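Long-range contacts in secreted protein (Streptomyces lividans TK24, PDB 5LXZ), which probably acts as a copper-radical oxidase of the galactose oxidase-like AA5 family, oxidising alcohol groups to aldehydes at a mononuclear copper site: residues K38-G44 and Y57-D63; I125-T131 and S144-V150; R325-V329 and K339-M343; R506-L512 and E592-K597. The protein carries 1 engineered substitution. The contacts are given in a common frame with arbitrary orientation. Where two conformers were deposited one is given. Residues are numbered along the deposited sequence.

Contact 1: residues K38-G44 and Y57-D63; sequences KVLMVAG and YDTRIWD
Trp62, Met41 and Lys38 bury most here, along two antiparallel beta strands (39-44 and 58-62) whose axes are 4.7 Å apart at 170°. Val39-Trp62 and Met41-Arg60 are hydrogen-bonded pairs, N to O 2.9 Å both ways in the first and 2.8 Å both ways in the second. Trp62 (chi1 t) lays CE3 3.7 Å from Val39 CG2. Long, flexible Met41 (m, t, p) fills space beside the indole: SD lies 3.8 Å from Trp62 CB and, obliquely, 5.3 Å from the centroid of the Trp62 five-membered ring, a Met-aromatic contact. Just before the strand begins, Lys38 (m, t, t, t) sets CD 3.8 Å from Ile61 CG2, while NZ pairs with Glu234. A classic beta bulge shifts the register by one: Ala43 N and Gly44 N donate to Asp58 O (2.9 and 3.0 Å), Asp58 N to Gly44 O (2.9 Å), and the positive phi of Gly44 favours glycine. The strands lie between strands 30-33 and 69-71 of a propeller-like blade; Trp62 faces strand 496-500, and Leu40 and Ile61 cover Phe229 of strand 226-230.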
loop_
_atom_site.group_PDB
_atom_site.type_symbol
_atom_site.label_atom_id
_atom_site.label_comp_id
_atom_site.label_asym_id
_atom_site.label_seq_id
_atom_site.Cartn_x
_atom_site.Cartn_y
_atom_site.Cartn_z
ATOM N N LYS A 38 19.203 -7.641 -0.781
ATOM C CA LYS A 38 18.540 -7.922 -2.036
ATOM C C LYS A 38 17.098 -7.458 -1.973
ATOM O O LYS A 38 16.549 -7.254 -0.875
ATOM C CB LYS A 38 18.635 -9.400 -2.317
ATOM C CG LYS A 38 20.112 -9.814 -2.403
ATOM C CD LYS A 38 20.226 -11.239 -2.798
ATOM C CE LYS A 38 21.640 -11.770 -2.629
ATOM N NZ LYS A 38 21.620 -13.198 -3.062
ATOM N N VAL A 39 16.497 -7.289 -3.140
ATOM C CA VAL A 39 15.121 -6.808 -3.235
ATOM C C VAL A 39 14.231 -7.909 -3.730
ATOM O O VAL A 39 14.485 -8.498 -4.794
ATOM C CB VAL A 39 15.024 -5.603 -4.164
ATOM C CG1 VAL A 39 13.601 -5.091 -4.265
ATOM C CG2 VAL A 39 15.968 -4.491 -3.714
ATOM N N LEU A 40 13.173 -8.180 -2.970
ATOM C CA LEU A 40 12.120 -9.097 -3.365
ATOM C C LEU A 40 11.135 -8.320 -4.236
ATOM O O LEU A 40 10.664 -7.252 -3.836
ATOM C CB LEU A 40 11.414 -9.636 -2.139
ATOM C CG LEU A 40 10.272 -10.606 -2.428
ATOM C CD1 LEU A 40 10.830 -11.910 -2.928
ATOM C CD2 LEU A 40 9.381 -10.755 -1.184
ATOM N N MET A 41 10.856 -8.818 -5.431
ATOM C CA MET A 41 9.949 -8.176 -6.370
ATOM C C MET A 41 8.835 -9.153 -6.689
ATOM O O MET A 41 9.085 -10.221 -7.293
ATOM C CB MET A 41 10.723 -7.784 -7.624
ATOM C CG MET A 41 11.882 -6.844 -7.305
ATOM S SD MET A 41 12.979 -6.531 -8.692
ATOM C CE MET A 41 11.913 -5.393 -9.572
ATOM N N VAL A 42 7.610 -8.817 -6.324
ATOM C CA VAL A 42 6.504 -9.745 -6.421
ATOM C C VAL A 42 5.508 -9.261 -7.465
ATOM O O VAL A 42 5.025 -8.136 -7.419
ATOM C CB VAL A 42 5.778 -9.954 -5.081
ATOM C CG1 VAL A 42 4.726 -11.032 -5.211
ATOM C CG2 VAL A 42 6.757 -10.297 -3.976
ATOM N N ALA A 43 5.264 -10.133 -8.432
ATOM C CA ALA A 43 4.252 -9.914 -9.413
ATOM C C ALA A 43 3.003 -10.719 -9.146
ATOM O O ALA A 43 1.921 -10.260 -9.444
ATOM C CB ALA A 43 4.799 -10.281 -10.794
ATOM N N GLY A 44 3.135 -11.936 -8.631
ATOM C CA GLY A 44 2.000 -12.849 -8.681
ATOM C C GLY A 44 1.634 -13.038 -10.146
ATOM O O GLY A 44 2.533 -13.162 -10.985
ATOM N N TYR A 57 2.513 -17.431 -11.732
ATOM C CA TYR A 57 2.807 -16.495 -10.640
ATOM C C TYR A 57 4.292 -16.273 -10.575
ATOM O O TYR A 57 5.075 -17.215 -10.659
ATOM C CB TYR A 57 2.366 -17.068 -9.294
ATOM C CG TYR A 57 0.951 -17.551 -9.259
ATOM C CD1 TYR A 57 -0.080 -16.852 -9.853
ATOM C CD2 TYR A 57 0.667 -18.766 -8.640
ATOM C CE1 TYR A 57 -1.370 -17.348 -9.834
ATOM C CE2 TYR A 57 -0.611 -19.225 -8.574
ATOM C CZ TYR A 57 -1.629 -18.531 -9.160
ATOM O OH TYR A 57 -2.941 -18.970 -9.129
ATOM N N ASP A 58 4.706 -15.013 -10.463
ATOM C CA ASP A 58 6.094 -14.677 -10.570
ATOM C C ASP A 58 6.609 -13.827 -9.387
ATOM O O ASP A 58 5.924 -12.913 -8.911
ATOM C CB ASP A 58 6.322 -13.890 -11.879
ATOM C CG ASP A 58 6.361 -14.810 -13.106
ATOM O OD1 ASP A 58 7.426 -15.390 -13.389
ATOM O OD2 ASP A 58 5.339 -14.938 -13.766
ATOM N N THR A 59 7.815 -14.139 -8.975
ATOM C CA THR A 59 8.608 -13.383 -8.029
ATOM C C THR A 59 10.033 -13.355 -8.530
ATOM O O THR A 59 10.506 -14.331 -9.139
ATOM C CB THR A 59 8.578 -14.056 -6.636
ATOM O OG1 THR A 59 7.235 -14.060 -6.171
ATOM C CG2 THR A 59 9.474 -13.348 -5.619
ATOM N N ARG A 60 10.726 -12.239 -8.282
ATOM C CA ARG A 60 12.159 -12.138 -8.467
ATOM C C ARG A 60 12.886 -11.723 -7.218
ATOM O O ARG A 60 12.328 -11.050 -6.367
ATOM C CB ARG A 60 12.506 -11.146 -9.574
ATOM C CG ARG A 60 11.754 -11.337 -10.885
ATOM C CD ARG A 60 12.178 -12.589 -11.612
ATOM N NE ARG A 60 11.340 -12.725 -12.807
ATOM C CZ ARG A 60 10.308 -13.550 -12.986
ATOM N NH1 ARG A 60 9.945 -14.440 -12.082
ATOM N NH2 ARG A 60 9.625 -13.507 -14.129
ATOM N N ILE A 61 14.152 -12.103 -7.116
ATOM C CA ILE A 61 15.111 -11.500 -6.192
ATOM C C ILE A 61 16.180 -10.826 -7.009
ATOM O O ILE A 61 16.799 -11.464 -7.893
ATOM C CB ILE A 61 15.745 -12.543 -5.298
ATOM C CG1 ILE A 61 14.705 -13.048 -4.335
ATOM C CG2 ILE A 61 16.981 -11.968 -4.563
ATOM C CD1 ILE A 61 15.204 -14.154 -3.471
ATOM N N TRP A 62 16.394 -9.538 -6.745
ATOM C CA TRP A 62 17.333 -8.724 -7.467
ATOM C C TRP A 62 18.422 -8.305 -6.511
ATOM O O TRP A 62 18.145 -7.822 -5.408
ATOM C CB TRP A 62 16.624 -7.514 -8.037
ATOM C CG TRP A 62 17.510 -6.467 -8.631
ATOM C CD1 TRP A 62 18.432 -6.628 -9.628
ATOM C CD2 TRP A 62 17.539 -5.081 -8.284
ATOM N NE1 TRP A 62 19.047 -5.422 -9.916
ATOM C CE2 TRP A 62 18.505 -4.453 -9.115
ATOM C CE3 TRP A 62 16.855 -4.310 -7.328
ATOM C CZ2 TRP A 62 18.809 -3.081 -9.019
ATOM C CZ3 TRP A 62 17.154 -2.950 -7.233
ATOM C CH2 TRP A 62 18.109 -2.353 -8.076
ATOM N N ASP A 63 19.681 -8.525 -6.910
ATOM C CA ASP A 63 20.828 -8.098 -6.124
ATOM C C ASP A 63 21.298 -6.794 -6.734
ATOM O O ASP A 63 21.846 -6.788 -7.845
ATOM C CB ASP A 63 21.902 -9.172 -6.169
ATOM C CG ASP A 63 23.141 -8.808 -5.394
ATOM O OD1 ASP A 63 23.395 -7.634 -5.159
ATOM O OD2 ASP A 63 23.874 -9.742 -5.022
HETATM O O HOH W 1 23.416 -12.156 -5.804
HETATM O O HOH W 2 3.281 -13.046 -13.641
#

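Contact 2: residues I125-T131 and S144-V150; sequences ITLPAGT and SKDPVLV
Strands 125-127 and 148-150 run antiparallel, 4.8 Å apart at closest with 156° between their directions. Ile125-Val150 and Leu127-Val148 form hydrogen-bonded pairs: Ile125 N to Val150 O is 3.0 Å, Val150 N to Ile125 O 2.9 Å, Leu127 N to Val148 O 2.9 Å and Val148 N to Leu127 O 3.0 Å. Thr126-Leu149 is the non-hydrogen-bonded pair between them, CA atoms 4.5 Å apart. Beyond Leu127 a type II turn spans Pro128 to Thr131, closed by Thr131 N to Pro128 O (3.1 Å) and reinforced by Thr131 OG1 to Pro128 O (2.6 Å); Gly130, at phi 85°, sits where a side chain would strike the preceding carbonyl. Pairing then resumes, with Gly130 N 2.9 Å from Ser144 O and Ser144 N 3.0 Å from Thr131 O.

Leu127, Val148 and Val150 form the buried face, with Ile125 at its margin: Leu127 CB (chi1 m) meets Val148 CG1 (chi1 p), and Ile125 CG2 meets Val150 CB, each at 3.9 Å. Val116, Ile174 and Val195 of the GlxA beta-barrel domain back them. On the outer face Thr126 OG1 lies 3.3 Å from Leu149 CD1; beyond the strands Ala129 CB sits 4.2 Å from Pro147 CD. Backbone polarity is met by interstrand bonds and, past Leu127, by a water that donates to Leu127 O (2.9 Å) and Asp146 O (2.7 Å) and bonds Ser144 OG (2.7 Å), as suits an amphipathic ribbon covering a barrel core.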
loop_
_atom_site.group_PDB
_atom_site.type_symbol
_atom_site.label_atom_id
_atom_site.label_comp_id
_atom_site.label_asym_id
_atom_site.label_seq_id
_atom_site.Cartn_x
_atom_site.Cartn_y
_atom_site.Cartn_z
ATOM N N ILE A 125 -35.408 -16.314 -4.129
ATOM C CA ILE A 125 -36.098 -15.344 -4.925
ATOM C C ILE A 125 -35.347 -15.196 -6.239
ATOM O O ILE A 125 -34.112 -15.174 -6.264
ATOM C CB ILE A 125 -36.259 -13.986 -4.157
ATOM C CG1 ILE A 125 -37.064 -12.997 -4.982
ATOM C CG2 ILE A 125 -34.886 -13.430 -3.720
ATOM C CD1 ILE A 125 -37.508 -11.749 -4.228
ATOM N N THR A 126 -36.099 -15.106 -7.316
ATOM C CA THR A 126 -35.531 -14.892 -8.623
ATOM C C THR A 126 -35.875 -13.483 -9.042
ATOM O O THR A 126 -37.040 -13.078 -9.052
ATOM C CB THR A 126 -36.003 -15.970 -9.651
ATOM O OG1 THR A 126 -35.420 -17.222 -9.266
ATOM C CG2 THR A 126 -35.516 -15.615 -11.047
ATOM N N LEU A 127 -34.845 -12.718 -9.401
ATOM C CA LEU A 127 -35.062 -11.419 -9.942
ATOM C C LEU A 127 -34.834 -11.518 -11.443
ATOM O O LEU A 127 -33.734 -11.874 -11.870
ATOM C CB LEU A 127 -34.076 -10.419 -9.322
ATOM C CG LEU A 127 -34.116 -10.376 -7.796
ATOM C CD1 LEU A 127 -33.005 -9.471 -7.279
ATOM C CD2 LEU A 127 -35.467 -9.901 -7.276
ATOM N N PRO A 128 -35.853 -11.187 -12.247
ATOM C CA PRO A 128 -35.649 -11.255 -13.689
ATOM C C PRO A 128 -34.615 -10.311 -14.256
ATOM O O PRO A 128 -34.273 -9.266 -13.661
ATOM C CB PRO A 128 -37.029 -10.850 -14.268
ATOM C CG PRO A 128 -37.703 -10.091 -13.175
ATOM C CD PRO A 128 -37.164 -10.612 -11.878
ATOM N N ALA A 129 -34.189 -10.602 -15.473
ATOM C CA ALA A 129 -33.487 -9.613 -16.238
ATOM C C ALA A 129 -34.274 -8.324 -16.299
ATOM O O ALA A 129 -35.517 -8.321 -16.448
ATOM C CB ALA A 129 -33.221 -10.111 -17.657
ATOM N N GLY A 130 -33.556 -7.218 -16.254
ATOM C CA GLY A 130 -34.156 -5.908 -16.282
ATOM C C GLY A 130 -34.592 -5.422 -14.908
ATOM O O GLY A 130 -35.203 -4.362 -14.802
ATOM N N THR A 131 -34.209 -6.148 -13.863
ATOM C CA THR A 131 -34.417 -5.671 -12.488
ATOM C C THR A 131 -33.541 -4.436 -12.264
ATOM O O THR A 131 -32.354 -4.438 -12.611
ATOM C CB THR A 131 -34.113 -6.774 -11.474
ATOM O OG1 THR A 131 -35.065 -7.831 -11.616
ATOM C CG2 THR A 131 -34.160 -6.285 -10.004
ATOM N N SER A 144 -29.996 -5.307 -14.221
ATOM C CA SER A 144 -29.438 -6.601 -14.565
ATOM C C SER A 144 -29.732 -6.961 -16.035
ATOM O O SER A 144 -30.727 -6.529 -16.592
ATOM C CB SER A 144 -30.005 -7.682 -13.666
ATOM O OG SER A 144 -31.433 -7.788 -13.841
ATOM N N LYS A 145 -28.848 -7.748 -16.639
ATOM C CA LYS A 145 -29.014 -8.213 -18.027
ATOM C C LYS A 145 -29.488 -9.662 -18.126
ATOM O O LYS A 145 -29.981 -10.112 -19.177
ATOM C CB LYS A 145 -27.698 -8.022 -18.792
ATOM C CG LYS A 145 -27.232 -6.574 -18.893
ATOM C CD LYS A 145 -28.173 -5.729 -19.729
ATOM C CE LYS A 145 -27.668 -4.301 -19.848
ATOM N NZ LYS A 145 -28.689 -3.446 -20.490
ATOM N N ASP A 146 -29.365 -10.382 -17.035
ATOM C CA ASP A 146 -29.804 -11.734 -16.889
ATOM C C ASP A 146 -30.576 -11.886 -15.600
ATOM O O ASP A 146 -30.397 -11.119 -14.651
ATOM C CB ASP A 146 -28.609 -12.696 -16.818
ATOM C CG ASP A 146 -28.160 -13.177 -18.180
ATOM O OD1 ASP A 146 -29.023 -13.350 -19.081
ATOM O OD2 ASP A 146 -26.942 -13.372 -18.331
ATOM N N PRO A 147 -31.390 -12.935 -15.515
ATOM C CA PRO A 147 -32.016 -13.286 -14.247
ATOM C C PRO A 147 -31.002 -13.800 -13.259
ATOM O O PRO A 147 -29.914 -14.278 -13.654
ATOM C CB PRO A 147 -33.017 -14.394 -14.631
ATOM C CG PRO A 147 -32.411 -14.992 -15.838
ATOM C CD PRO A 147 -31.770 -13.880 -16.591
ATOM N N VAL A 148 -31.338 -13.679 -11.977
ATOM C CA VAL A 148 -30.530 -14.215 -10.913
ATOM C C VAL A 148 -31.391 -14.926 -9.893
ATOM O O VAL A 148 -32.452 -14.403 -9.467
ATOM C CB VAL A 148 -29.654 -13.142 -10.203
ATOM C CG1 VAL A 148 -30.498 -12.027 -9.580
ATOM C CG2 VAL A 148 -28.709 -13.794 -9.171
ATOM N N LEU A 149 -30.897 -16.091 -9.504
ATOM C CA LEU A 149 -31.489 -16.932 -8.503
ATOM C C LEU A 149 -30.736 -16.706 -7.217
ATOM O O LEU A 149 -29.560 -17.063 -7.105
ATOM C CB LEU A 149 -31.364 -18.400 -8.906
ATOM C CG LEU A 149 -31.802 -19.391 -7.829
ATOM C CD1 LEU A 149 -33.304 -19.231 -7.645
ATOM C CD2 LEU A 149 -31.440 -20.819 -8.226
ATOM N N VAL A 150 -31.407 -16.105 -6.243
ATOM C CA VAL A 150 -30.800 -15.838 -4.967
ATOM C C VAL A 150 -31.312 -16.890 -4.017
ATOM O O VAL A 150 -32.526 -16.949 -3.786
ATOM C CB VAL A 150 -31.172 -14.442 -4.421
ATOM C CG1 VAL A 150 -30.279 -14.127 -3.223
ATOM C CG2 VAL A 150 -31.073 -13.380 -5.497
HETATM O O HOH W 3 -31.533 -10.045 -12.413
#

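Contact 3: residues R325-V329 and K339-M343; sequences RTPGV and KVPGM
This is the frayed end of an antiparallel strand pair, where strands 328-330 and 337-339 part at the edge of a kelch blade and the chain leaves for the next one. A single bridge, the non-hydrogen-bonded pair Gly328-Lys339, brings the CA atoms to 4.0 Å. Gly328 is almost fully extended (177/-179), and a CB there would stand 3.1 Å from Lys339 CA, so glycine permits the close approach. One hydrogen bond joins the segments, Val340 N to Pro327 O at 2.9 Å; Lys339 CA adds a CA-H...O contact of 3.4 Å to the same Pro327 O. Side chains close the gap: Thr326 CG2 reaches Lys339 CG at 3.8 Å, Val329 CG2 meets Val340 CG2 at 4.2 Å, and the rigid ring of Pro327 offers CG to Met343 CE at 3.8 Å, the methionine curling in with rotamers t, p, p. Pro327, Val340 and Met343 all touch Phe395 of strand 395-397, joining this blade to the following one, as in the kelch beta-propeller.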
loop_
_atom_site.group_PDB
_atom_site.type_symbol
_atom_site.label_atom_id
_atom_site.label_comp_id
_atom_site.label_asym_id
_atom_site.label_seq_id
_atom_site.Cartn_x
_atom_site.Cartn_y
_atom_site.Cartn_z
ATOM N N ARG A 325 -13.251 6.311 6.745
ATOM C CA ARG A 325 -12.701 7.209 5.800
ATOM C C ARG A 325 -12.075 8.416 6.463
ATOM O O ARG A 325 -11.491 9.254 5.775
ATOM C CB ARG A 325 -13.771 7.656 4.785
ATOM C CG ARG A 325 -14.322 6.515 4.008
ATOM C CD ARG A 325 -13.434 6.165 2.880
ATOM N NE ARG A 325 -14.056 5.168 2.011
ATOM C CZ ARG A 325 -13.609 4.872 0.793
ATOM N NH1 ARG A 325 -12.643 5.579 0.265
ATOM N NH2 ARG A 325 -14.215 3.921 0.077
ATOM N N THR A 326 -12.244 8.548 7.771
ATOM C CA THR A 326 -11.673 9.735 8.473
ATOM C C THR A 326 -10.335 9.325 9.121
ATOM O O THR A 326 -10.311 8.305 9.813
ATOM C CB THR A 326 -12.612 10.216 9.570
ATOM O OG1 THR A 326 -13.925 10.442 8.991
ATOM C CG2 THR A 326 -12.147 11.535 10.120
ATOM N N PRO A 327 -9.273 10.116 8.959
ATOM C CA PRO A 327 -8.040 9.836 9.723
ATOM C C PRO A 327 -8.302 9.800 11.208
ATOM O O PRO A 327 -9.170 10.458 11.738
ATOM C CB PRO A 327 -7.135 11.018 9.401
ATOM C CG PRO A 327 -7.677 11.617 8.165
ATOM C CD PRO A 327 -9.148 11.371 8.186
ATOM N N GLY A 328 -7.487 9.040 11.915
ATOM C CA GLY A 328 -7.634 9.016 13.355
ATOM C C GLY A 328 -6.673 8.051 14.023
ATOM O O GLY A 328 -5.895 7.379 13.397
ATOM N N VAL A 329 -6.822 8.000 15.336
ATOM C CA VAL A 329 -5.987 7.184 16.201
ATOM C C VAL A 329 -6.834 6.048 16.754
ATOM O O VAL A 329 -7.889 6.272 17.386
ATOM C CB VAL A 329 -5.452 8.025 17.355
ATOM C CG1 VAL A 329 -4.711 7.190 18.376
ATOM C CG2 VAL A 329 -4.507 9.113 16.826
ATOM N N LYS A 339 -11.065 10.480 15.893
ATOM C CA LYS A 339 -10.789 11.137 14.607
ATOM C C LYS A 339 -9.831 12.277 14.783
ATOM O O LYS A 339 -9.856 12.970 15.823
ATOM C CB LYS A 339 -12.107 11.604 14.017
ATOM C CG LYS A 339 -12.952 10.408 13.617
ATOM C CD LYS A 339 -14.335 10.835 13.140
ATOM C CE LYS A 339 -15.130 9.666 12.575
ATOM N NZ LYS A 339 -15.723 8.841 13.652
ATOM N N VAL A 340 -8.993 12.482 13.786
ATOM C CA VAL A 340 -8.032 13.566 13.720
ATOM C C VAL A 340 -8.552 14.533 12.650
ATOM O O VAL A 340 -8.664 14.161 11.485
ATOM C CB VAL A 340 -6.589 13.083 13.428
ATOM C CG1 VAL A 340 -5.624 14.233 13.178
ATOM C CG2 VAL A 340 -6.064 12.261 14.612
ATOM N N PRO A 341 -8.873 15.798 13.049
ATOM C CA PRO A 341 -9.426 16.797 12.124
ATOM C C PRO A 341 -8.380 17.459 11.232
ATOM O O PRO A 341 -7.149 17.259 11.407
ATOM C CB PRO A 341 -9.993 17.812 13.100
ATOM C CG PRO A 341 -9.047 17.803 14.230
ATOM C CD PRO A 341 -8.659 16.357 14.367
ATOM N N GLY A 342 -8.866 18.258 10.293
ATOM C CA GLY A 342 -8.027 19.164 9.559
ATOM C C GLY A 342 -7.555 18.746 8.189
ATOM O O GLY A 342 -6.910 19.532 7.522
ATOM N N MET A 343 -7.822 17.505 7.793
ATOM C CA MET A 343 -7.375 17.006 6.508
ATOM C C MET A 343 -7.985 17.782 5.316
ATOM O O MET A 343 -9.185 17.702 5.081
ATOM C CB MET A 343 -7.705 15.518 6.359
ATOM C CG MET A 343 -7.343 14.935 5.000
ATOM S SD MET A 343 -5.594 14.753 4.669
ATOM C CE MET A 343 -5.226 13.346 5.757
#

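Contact 4: residues R506-L512 and E592-K597; sequences RDSRPDL and EGTPSK. With PO4 (phosphate ion), chain G.
Two loops of the galactose oxidase-like early set domain, a beta-sandwich of immunoglobulin type, meet here: loop 506-512, which enters the domain after propeller strand 496-500, and loop 592-597, which links strands 582-590 and 599-603. Neither is regular, and their end-to-end directions lie 49° apart. Arg509 (p, t, m) dominates. Its long arm reaches across to backbone carbonyls, an apt use of a planar, many-donor guanidinium: NE donates to Pro595 O at 2.8 Å, NH2 to the same Pro595 O at 3.1 Å, and NH2 weakly to Ser596 O at 3.1 Å. NH2 is also bonded to Asp469, while NH1 reaches O3 of a phosphate, probably from the crystallisation liquor, at 2.9 Å; Arg471 holds that ion too. Next to the aliphatic start of Arg509, Thr594 CG2 lies 3.6 Å from Arg509 CB, and the compact ring of Pro510 puts CD 3.3 Å from Thr594 O. Waters fill the gaps: one links Ser508 O (2.8 Å) with Thr594 OG1 (3.2 Å), another accepts from Lys597 N (3.0 Å) and donates to Pro510 O (2.8 Å). At the exposed end two like charges crowd, Asp507 OD1 and Glu592 OE1 being 2.8 Å apart. At the other end Ser596 OG donates to Lys597 O at 2.9 Å, and Leu512 CD2 rests 3.5 Å from that Ser596 OG.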
loop_
_atom_site.group_PDB
_atom_site.type_symbol
_atom_site.label_atom_id
_atom_site.label_comp_id
_atom_site.label_asym_id
_atom_site.label_seq_id
_atom_site.Cartn_x
_atom_site.Cartn_y
_atom_site.Cartn_z
ATOM N N ARG A 506 28.594 14.660 -4.974
ATOM C CA ARG A 506 29.180 15.650 -4.079
ATOM C C ARG A 506 30.599 15.158 -3.757
ATOM O O ARG A 506 31.219 14.486 -4.589
ATOM C CB ARG A 506 28.271 15.805 -2.841
ATOM C CG ARG A 506 27.521 17.123 -2.841
ATOM C CD ARG A 506 26.037 16.912 -2.629
ATOM N NE ARG A 506 25.214 17.917 -3.295
ATOM C CZ ARG A 506 23.940 18.118 -2.992
ATOM N NH1 ARG A 506 23.378 17.370 -2.045
ATOM N NH2 ARG A 506 23.225 19.051 -3.619
ATOM N N ASP A 507 31.125 15.514 -2.588
ATOM C CA ASP A 507 32.382 14.953 -2.073
ATOM C C ASP A 507 32.250 13.465 -1.712
ATOM O O ASP A 507 31.136 12.903 -1.603
ATOM C CB ASP A 507 32.882 15.762 -0.865
ATOM C CG ASP A 507 33.375 17.155 -1.250
ATOM O OD1 ASP A 507 32.538 18.042 -1.517
ATOM O OD2 ASP A 507 34.607 17.375 -1.276
ATOM N N SER A 508 33.393 12.824 -1.508
ATOM C CA SER A 508 33.450 11.426 -1.134
ATOM C C SER A 508 32.581 11.146 0.079
ATOM O O SER A 508 32.407 11.974 0.967
ATOM C CB SER A 508 34.883 11.009 -0.843
ATOM O OG SER A 508 35.690 11.310 -1.966
ATOM N N ARG A 509 32.016 9.971 0.115
ATOM C CA ARG A 509 31.070 9.697 1.164
ATOM C C ARG A 509 31.808 9.153 2.393
ATOM O O ARG A 509 32.930 8.616 2.280
ATOM C CB ARG A 509 29.942 8.801 0.632
ATOM C CG ARG A 509 30.337 7.414 0.222
ATOM C CD ARG A 509 29.323 6.824 -0.733
ATOM N NE ARG A 509 27.994 6.743 -0.136
ATOM C CZ ARG A 509 26.958 6.119 -0.672
ATOM N NH1 ARG A 509 27.033 5.492 -1.845
ATOM N NH2 ARG A 509 25.841 6.121 -0.026
ATOM N N PRO A 510 31.227 9.332 3.587
ATOM C CA PRO A 510 31.808 8.711 4.755
ATOM C C PRO A 510 31.855 7.199 4.624
ATOM O O PRO A 510 30.926 6.577 4.097
ATOM C CB PRO A 510 30.886 9.123 5.913
ATOM C CG PRO A 510 29.722 9.769 5.324
ATOM C CD PRO A 510 30.005 10.090 3.902
ATOM N N ASP A 511 32.957 6.622 5.071
ATOM C CA ASP A 511 33.106 5.182 5.127
ATOM C C ASP A 511 32.421 4.655 6.392
ATOM O O ASP A 511 32.282 5.362 7.388
ATOM C CB ASP A 511 34.593 4.805 5.125
ATOM C CG ASP A 511 35.330 5.347 6.345
ATOM O OD1 ASP A 511 35.372 6.598 6.530
ATOM O OD2 ASP A 511 35.836 4.522 7.151
ATOM N N LEU A 512 32.012 3.391 6.359
ATOM C CA LEU A 512 31.382 2.772 7.509
ATOM C C LEU A 512 31.542 1.263 7.422
ATOM O O LEU A 512 31.189 0.651 6.410
ATOM C CB LEU A 512 29.883 3.156 7.540
ATOM C CG LEU A 512 29.091 2.667 8.746
ATOM C CD1 LEU A 512 29.567 3.287 10.043
ATOM C CD2 LEU A 512 27.624 2.976 8.492
ATOM N N GLU A 592 28.219 17.710 5.115
ATOM C CA GLU A 592 27.804 18.083 3.759
ATOM C C GLU A 592 26.462 17.436 3.386
ATOM O O GLU A 592 25.903 17.730 2.336
ATOM C CB GLU A 592 28.846 17.651 2.735
ATOM C CG GLU A 592 30.257 18.153 3.024
ATOM C CD GLU A 592 31.286 17.621 2.028
ATOM O OE1 GLU A 592 31.091 17.896 0.839
ATOM O OE2 GLU A 592 32.261 16.929 2.436
ATOM N N GLY A 593 25.944 16.552 4.247
ATOM C CA GLY A 593 24.707 15.815 3.957
ATOM C C GLY A 593 24.911 14.564 3.120
ATOM O O GLY A 593 23.946 14.019 2.572
ATOM N N THR A 594 26.143 14.081 3.047
ATOM C CA THR A 594 26.463 12.901 2.241
ATOM C C THR A 594 26.406 11.651 3.116
ATOM O O THR A 594 27.074 11.569 4.144
ATOM C CB THR A 594 27.857 13.004 1.619
ATOM O OG1 THR A 594 27.926 14.241 0.910
ATOM C CG2 THR A 594 28.108 11.886 0.676
ATOM N N PRO A 595 25.576 10.661 2.742
ATOM C CA PRO A 595 25.462 9.438 3.530
ATOM C C PRO A 595 26.461 8.373 3.169
ATOM O O PRO A 595 26.860 8.247 1.997
ATOM C CB PRO A 595 24.055 8.961 3.180
ATOM C CG PRO A 595 23.884 9.372 1.747
ATOM C CD PRO A 595 24.639 10.673 1.602
ATOM N N SER A 596 26.891 7.614 4.151
ATOM C CA SER A 596 27.559 6.354 3.910
ATOM C C SER A 596 26.656 5.385 3.190
ATOM O O SER A 596 25.442 5.630 3.031
ATOM C CB SER A 596 27.963 5.730 5.233
ATOM O OG SER A 596 26.830 5.369 6.002
ATOM N N LYS A 597 27.228 4.305 2.699
ATOM C CA LYS A 597 26.444 3.118 2.432
ATOM C C LYS A 597 25.999 2.561 3.755
ATOM O O LYS A 597 26.699 2.701 4.759
ATOM C CB LYS A 597 27.242 2.096 1.659
ATOM C CG LYS A 597 27.689 2.617 0.290
ATOM C CD LYS A 597 28.399 1.544 -0.493
ATOM C CE LYS A 597 28.905 2.132 -1.787
ATOM N NZ LYS A 597 29.620 1.092 -2.572
HETATM P P PO4 G . 28.874 4.629 -4.832
HETATM O O1 PO4 G . 29.959 3.637 -5.197
HETATM O O2 PO4 G . 27.630 3.791 -4.483
HETATM O O3 PO4 G . 29.310 5.503 -3.675
HETATM O O4 PO4 G . 28.614 5.582 -5.970
HETATM O O HOH W 4 30.987 14.283 1.766
HETATM O O HOH W 5 30.192 4.286 2.762
#

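Overall arrangement
The four contacts follow one another along the chain without interleaving, and none touches another. Contacts 1 and 3 belong to propeller blades on opposite sides of the chain's centre, with centres 35 Å apart. Contact 2, in the GlxA beta-barrel domain, and contact 4, in the early set domain, are the most distant pair, 67 Å between centres, on opposite sides of the chain's centre. Contacts 1 and 4 come closest, about 11 Å between nearest atoms; strand 496-500, which leads into contact 4, packs on the blade of contact 1. The sheet of contact 1 also takes in strand 545-547, just before His548, which binds copper together with Tyr248, Tyr460 and His461.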